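Local coordinates for phosphodiesterase (Pseudomonas aeruginosa, PDB 4G75), which is a colicin M-like bacteriocin that binds magnesium and probably kills related bacteria by hydrolysing the lipid-linked precursor of peptidoglycan, at residues 162-173 with 279-287. Numbering follows the deposited sequence.
With EDO (1,2-ethanediol), chain J; EDO (1,2-ethanediol), chain K.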
# COMPACT_ATOMS: atom_id res chain seq x y z
N PRO A 162 -9.35 4.58 2.20
CA PRO A 162 -10.18 5.26 3.21
C PRO A 162 -9.31 5.98 4.25
O PRO A 162 -8.31 5.43 4.72
CB PRO A 162 -10.98 4.12 3.83
CG PRO A 162 -11.04 3.06 2.73
CD PRO A 162 -9.71 3.16 2.03
N ILE A 163 -9.70 7.20 4.60
CA ILE A 163 -8.83 8.04 5.43
C ILE A 163 -8.48 7.40 6.77
O ILE A 163 -7.37 7.55 7.25
CB ILE A 163 -9.43 9.46 5.63
CG1 ILE A 163 -8.35 10.43 6.13
CG2 ILE A 163 -10.65 9.42 6.54
CD1 ILE A 163 -8.82 11.90 6.18
N GLU A 164 -9.44 6.71 7.38
CA GLU A 164 -9.21 6.08 8.67
C GLU A 164 -8.23 4.90 8.58
O GLU A 164 -7.67 4.47 9.60
CB GLU A 164 -10.53 5.64 9.32
CG GLU A 164 -11.26 4.49 8.63
CD GLU A 164 -12.16 4.93 7.48
OE1 GLU A 164 -12.11 6.12 7.07
OE2 GLU A 164 -12.92 4.08 6.97
N ARG A 165 -8.02 4.38 7.37
CA ARG A 165 -7.09 3.26 7.21
C ARG A 165 -5.66 3.72 6.96
O ARG A 165 -4.75 2.90 6.93
CB ARG A 165 -7.55 2.30 6.10
CG ARG A 165 -8.84 1.56 6.46
CD ARG A 165 -9.30 0.57 5.40
NE ARG A 165 -10.40 -0.23 5.93
CZ ARG A 165 -10.27 -1.44 6.46
NH1 ARG A 165 -9.08 -2.04 6.50
NH2 ARG A 165 -11.33 -2.06 6.92
N LEU A 166 -5.47 5.02 6.78
CA LEU A 166 -4.12 5.57 6.68
C LEU A 166 -3.35 5.36 7.98
O LEU A 166 -2.12 5.31 7.99
CB LEU A 166 -4.15 7.07 6.36
CG LEU A 166 -4.75 7.52 5.03
CD1 LEU A 166 -4.85 9.04 5.02
CD2 LEU A 166 -3.92 7.03 3.83
N ASN A 167 -4.09 5.25 9.09
CA ASN A 167 -3.48 5.20 10.41
C ASN A 167 -2.67 6.45 10.73
O ASN A 167 -1.59 6.38 11.33
CB ASN A 167 -2.60 3.95 10.56
CG ASN A 167 -2.45 3.52 12.00
OD1 ASN A 167 -3.33 3.77 12.82
ND2 ASN A 167 -1.35 2.85 12.32
N ILE A 168 -3.18 7.61 10.33
CA ILE A 168 -2.53 8.86 10.69
C ILE A 168 -3.15 9.44 11.96
O ILE A 168 -4.28 9.10 12.32
CB ILE A 168 -2.53 9.89 9.54
CG1 ILE A 168 -3.96 10.21 9.09
CG2 ILE A 168 -1.68 9.38 8.37
CD1 ILE A 168 -4.03 11.41 8.13
N LYS A 169 -2.40 10.31 12.63
CA LYS A 169 -2.82 10.90 13.89
C LYS A 169 -2.51 12.39 13.90
O LYS A 169 -1.69 12.85 14.70
CB LYS A 169 -2.07 10.23 15.05
CG LYS A 169 -2.20 8.72 15.12
CD LYS A 169 -3.55 8.32 15.71
CE LYS A 169 -3.56 6.85 16.14
NZ LYS A 169 -3.46 5.91 15.00
N PRO A 170 -3.17 13.15 13.02
CA PRO A 170 -2.81 14.57 12.91
C PRO A 170 -3.09 15.32 14.21
O PRO A 170 -4.12 15.09 14.86
CB PRO A 170 -3.72 15.09 11.78
CG PRO A 170 -4.21 13.85 11.08
CD PRO A 170 -4.28 12.79 12.12
N ASN A 171 -2.17 16.19 14.57
CA ASN A 171 -2.29 17.01 15.77
C ASN A 171 -2.66 18.42 15.35
O ASN A 171 -1.80 19.22 14.99
CB ASN A 171 -0.97 16.99 16.53
CG ASN A 171 -1.06 17.67 17.89
OD1 ASN A 171 -1.98 18.44 18.15
ND2 ASN A 171 -0.10 17.37 18.76
N VAL A 172 -3.95 18.72 15.35
CA VAL A 172 -4.43 20.00 14.83
C VAL A 172 -3.87 21.18 15.62
O VAL A 172 -3.47 22.20 15.05
CB VAL A 172 -5.97 20.06 14.82
CG1 VAL A 172 -6.45 21.40 14.29
CG2 VAL A 172 -6.53 18.92 13.98
N LYS A 173 -3.82 21.03 16.94
CA LYS A 173 -3.29 22.09 17.79
C LYS A 173 -1.85 22.47 17.45
O LYS A 173 -1.42 23.59 17.72
CB LYS A 173 -3.40 21.72 19.27
CG LYS A 173 -4.83 21.74 19.78
CD LYS A 173 -4.88 21.66 21.30
CE LYS A 173 -4.49 20.29 21.79
NZ LYS A 173 -5.45 19.24 21.35
N ILE A 279 -9.02 9.47 -1.16
CA ILE A 279 -8.82 9.24 0.26
C ILE A 279 -10.08 9.71 0.96
O ILE A 279 -10.10 10.76 1.60
CB ILE A 279 -7.58 10.00 0.78
CG1 ILE A 279 -6.36 9.65 -0.07
CG2 ILE A 279 -7.32 9.66 2.26
CD1 ILE A 279 -5.11 10.45 0.29
N PRO A 280 -11.16 8.93 0.81
CA PRO A 280 -12.50 9.35 1.23
C PRO A 280 -12.71 9.28 2.74
O PRO A 280 -12.03 8.51 3.43
CB PRO A 280 -13.42 8.35 0.54
CG PRO A 280 -12.58 7.14 0.34
CD PRO A 280 -11.17 7.61 0.16
N GLY A 281 -13.64 10.09 3.23
CA GLY A 281 -14.05 10.00 4.62
C GLY A 281 -13.51 11.15 5.44
O GLY A 281 -12.79 12.02 4.94
N ALA A 282 -13.86 11.15 6.72
CA ALA A 282 -13.43 12.21 7.61
C ALA A 282 -12.93 11.66 8.94
O ALA A 282 -13.40 10.64 9.43
CB ALA A 282 -14.58 13.19 7.85
N ILE A 283 -11.95 12.35 9.50
CA ILE A 283 -11.51 12.07 10.86
C ILE A 283 -12.08 13.18 11.73
O ILE A 283 -11.79 14.34 11.51
CB ILE A 283 -9.98 12.10 10.96
CG1 ILE A 283 -9.35 11.09 9.99
CG2 ILE A 283 -9.52 11.84 12.41
CD1 ILE A 283 -7.85 11.26 9.80
N PRO A 284 -12.92 12.81 12.72
CA PRO A 284 -13.55 13.81 13.60
C PRO A 284 -12.53 14.60 14.42
O PRO A 284 -11.54 14.04 14.89
CB PRO A 284 -14.41 12.95 14.54
CG PRO A 284 -14.65 11.68 13.78
CD PRO A 284 -13.39 11.45 13.01
N VAL A 285 -12.80 15.89 14.60
CA VAL A 285 -11.97 16.73 15.45
C VAL A 285 -12.82 17.43 16.50
O VAL A 285 -13.80 18.11 16.17
CB VAL A 285 -11.19 17.79 14.65
CG1 VAL A 285 -10.34 18.63 15.57
CG2 VAL A 285 -10.32 17.12 13.59
N ASN A 286 -12.44 17.25 17.76
CA ASN A 286 -13.11 17.89 18.88
C ASN A 286 -12.06 18.31 19.90
O ASN A 286 -11.64 17.51 20.73
CB ASN A 286 -14.12 16.93 19.51
CG ASN A 286 -15.01 17.60 20.54
OD1 ASN A 286 -15.16 18.82 20.56
ND2 ASN A 286 -15.63 16.79 21.40
N ILE A 287 -11.64 19.57 19.82
CA ILE A 287 -10.56 20.06 20.66
C ILE A 287 -10.92 21.37 21.34
O ILE A 287 -11.86 22.06 20.93
CB ILE A 287 -9.26 20.24 19.85
CG1 ILE A 287 -9.49 21.15 18.64
CG2 ILE A 287 -8.73 18.88 19.39
CD1 ILE A 287 -8.22 21.54 17.92
C1 EDO J . -15.94 6.51 4.42
O1 EDO J . -16.04 7.21 5.66
C2 EDO J . -14.55 6.75 3.84
O2 EDO J . -13.57 6.48 4.84
C1 EDO K . 0.23 18.00 12.88
O1 EDO K . 0.32 16.60 13.16
C2 EDO K . 1.61 18.55 12.56
O2 EDO K . 1.95 18.19 11.22
O HOH W 1 -13.45 7.91 8.62
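The I163 side chain fills a hollow lined by I279 CG2, P280 O, the G281-A282 peptide and the I283 side chain. With CG1 anti to the backbone N (chi1 -163°), the CG1-CD1 arm is carried obliquely across the end of I283, where I163 CG1 and I283 CD1 are 3.8 Å apart; CG2, between the backbone N and the carbonyl carbon, faces the G281-A282 peptide, 3.5 Å from G281 C. Its backbone is pinned as well, since I163 N donates to P280 O over 2.9 Å with an N-H...O angle of 166°. The same carbonyl oxygen accepts from O2 of an ethanediol, probably a crystallisation additive, that sits beside P162 and E164. The chain turns at G281 with backbone angles suited to glycine (phi 106°), bringing its peptide against I163 CG2. A water donates to both E164 OE1 and A282 O, bridging the outer edge.

On the inner side, I279 CG2 fills the corner between the I163 backbone and L166, 3.8 Å from L166 CD1. Farther along, I283 CD1 also reaches I168 CG1 at 4.1 Å, and the contact resumes at V172: V172 CG2 is 4.1 Å from V285 CG1, and V172 CG1 lies 4.0 Å from I287 CD1. The K173 side chain, bent at its last two torsions, slides past that of I287 in the opposite direction, with K173 NZ 3.8 Å from I287 CG2.

The loop between strand 159-160 and helix 176-184 thus lies along strand 283-290, itself paired with strand 229-243. F178 of helix 176-184 touches V172 and I287 at one end; at the other, L166 and I279 pack on I214 of strand 213-224, L166 close to V211 and I279 close to D241, both magnesium ligands.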